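Local coordinates for protein Trypsin/factor XIIA inhibitor (Zea mays, PDB 1BEA) that inhibits mammalian trypsin and activated Hageman factor (factor XIIa), and belongs to the cereal trypsin/alpha-amylase inhibitor family, at residues Pro13-Pro18 / Asp73-Gly78. Sequence-based numbering, arbitrary orientation.
Sequences PHNPLP and DAQLEG
Asn15 and Glu77 bring the two backbones nearest each other, their CA atoms 5.4 Å apart, where two irregular loops meet. Asn15 takes a positive phi, which asparagine tolerates better than most residues, and Gly78 also has a positive phi, a conformation that costs glycine little. The one direct hydrogen bond across the contact runs from Asn15 N to Glu77 OE2, 2.7 Å long but bent, with an N-H...O angle of 131°. The amide meets the anti side of OE2, 29° out of the carboxylate plane. Glutamate suits the place because its chain is long enough to bring an acceptor to a backbone N-H that lies in no helix or strand; the bend at chi2 (89°) swings CD toward the Asn15 backbone. An alanine here would probably leave the N-H of Asn15 without this acceptor and open a gap beside Pro16, whose CD packs 4.0 Å from Glu77 CG.

In this all-helical fold of the prolamin clan, segment 13-18 leads into helix 18-29, with Leu17 at its N-cap, while 73-78 belongs to the long connection between helices 56-65 and 88-95. The contact lies away from the annotated reactive site. Pro16 also rests on Ile62 of helix 56-65, and Glu77 is tied through its backbone to Ala67.

The CD2 edge of the His14 ring faces the carboxylate, with Glu77 CD near the ring plane, but the modelled approach is too close and its detail doubtful. The side chains of Asn15 and Glu77 cross at about a right angle. A water lies 2.6 Å from Asn15 OD1 and 3.1 Å from Leu76 O, placed to donate to either, though with more acceptors in reach than protons it may not bridge both at once.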
# COMPACT_ATOMS: atom_id res chain seq x y z
N PRO A 13 -0.67 -8.72 6.85
CA PRO A 13 -0.07 -9.86 6.15
C PRO A 13 1.39 -9.58 5.88
O PRO A 13 1.81 -8.44 5.86
CB PRO A 13 -0.84 -9.95 4.84
CG PRO A 13 -2.11 -9.24 5.12
CD PRO A 13 -1.79 -8.15 6.09
N HIS A 14 2.18 -10.63 5.68
CA HIS A 14 3.56 -10.40 5.37
C HIS A 14 3.46 -9.93 3.93
O HIS A 14 2.52 -10.29 3.24
CB HIS A 14 4.36 -11.69 5.46
CG HIS A 14 5.15 -11.80 6.73
ND1 HIS A 14 4.83 -12.69 7.73
CD2 HIS A 14 6.18 -11.06 7.20
CE1 HIS A 14 5.63 -12.49 8.77
NE2 HIS A 14 6.46 -11.51 8.47
N ASN A 15 4.39 -9.08 3.49
CA ASN A 15 4.37 -8.59 2.12
C ASN A 15 2.93 -8.21 1.81
O ASN A 15 2.22 -8.84 1.04
CB ASN A 15 4.91 -9.69 1.21
CG ASN A 15 6.43 -9.78 1.33
OD1 ASN A 15 7.11 -8.73 1.33
ND2 ASN A 15 6.96 -11.00 1.45
N PRO A 16 2.51 -7.12 2.41
CA PRO A 16 1.15 -6.63 2.24
C PRO A 16 0.80 -5.89 0.97
O PRO A 16 1.66 -5.28 0.33
CB PRO A 16 0.96 -5.74 3.46
CG PRO A 16 2.28 -5.12 3.64
CD PRO A 16 3.29 -6.22 3.28
N LEU A 17 -0.49 -5.93 0.65
CA LEU A 17 -1.06 -5.22 -0.48
C LEU A 17 -0.29 -5.43 -1.80
O LEU A 17 -0.00 -4.48 -2.51
CB LEU A 17 -1.16 -3.72 -0.10
CG LEU A 17 -1.65 -3.30 1.31
CD1 LEU A 17 -1.57 -1.76 1.47
CD2 LEU A 17 -3.06 -3.74 1.52
N PRO A 18 -0.02 -6.71 -2.17
CA PRO A 18 0.71 -7.06 -3.40
C PRO A 18 0.07 -6.44 -4.61
O PRO A 18 0.77 -6.03 -5.53
CB PRO A 18 0.60 -8.60 -3.50
CG PRO A 18 0.17 -9.07 -2.17
CD PRO A 18 -0.53 -7.92 -1.47
N ASP A 73 16.41 -13.67 10.90
CA ASP A 73 16.45 -13.40 9.45
C ASP A 73 15.78 -12.06 9.29
O ASP A 73 16.44 -11.01 9.21
CB ASP A 73 15.66 -14.43 8.65
CG ASP A 73 15.97 -15.84 9.07
OD1 ASP A 73 17.17 -16.21 9.05
OD2 ASP A 73 15.02 -16.57 9.43
N ALA A 74 14.45 -12.10 9.24
CA ALA A 74 13.71 -10.87 9.15
C ALA A 74 14.16 -10.04 7.95
O ALA A 74 15.09 -9.21 8.05
CB ALA A 74 13.90 -10.07 10.44
N GLN A 75 13.49 -10.27 6.82
CA GLN A 75 13.77 -9.55 5.59
C GLN A 75 12.86 -8.33 5.50
O GLN A 75 11.83 -8.24 6.17
CB GLN A 75 13.52 -10.45 4.38
CG GLN A 75 12.03 -10.54 4.01
CD GLN A 75 11.75 -10.37 2.51
OE1 GLN A 75 11.00 -11.16 1.93
NE2 GLN A 75 12.34 -9.34 1.90
N LEU A 76 13.26 -7.40 4.63
CA LEU A 76 12.55 -6.16 4.37
C LEU A 76 11.22 -6.41 3.69
O LEU A 76 11.18 -6.97 2.59
CB LEU A 76 13.42 -5.25 3.51
CG LEU A 76 13.04 -3.84 3.02
CD1 LEU A 76 12.15 -3.96 1.76
CD2 LEU A 76 12.37 -3.07 4.15
N GLU A 77 10.15 -5.98 4.35
CA GLU A 77 8.78 -6.08 3.90
C GLU A 77 8.40 -4.79 3.17
O GLU A 77 8.79 -3.68 3.60
CB GLU A 77 7.86 -6.27 5.11
CG GLU A 77 6.73 -7.27 4.97
CD GLU A 77 7.13 -8.68 5.35
OE1 GLU A 77 7.83 -8.88 6.36
OE2 GLU A 77 6.75 -9.61 4.62
N GLY A 78 7.67 -4.95 2.07
CA GLY A 78 7.19 -3.83 1.28
C GLY A 78 8.20 -2.86 0.74
O GLY A 78 9.32 -3.21 0.40
O HOH W 1 9.65 -8.86 0.59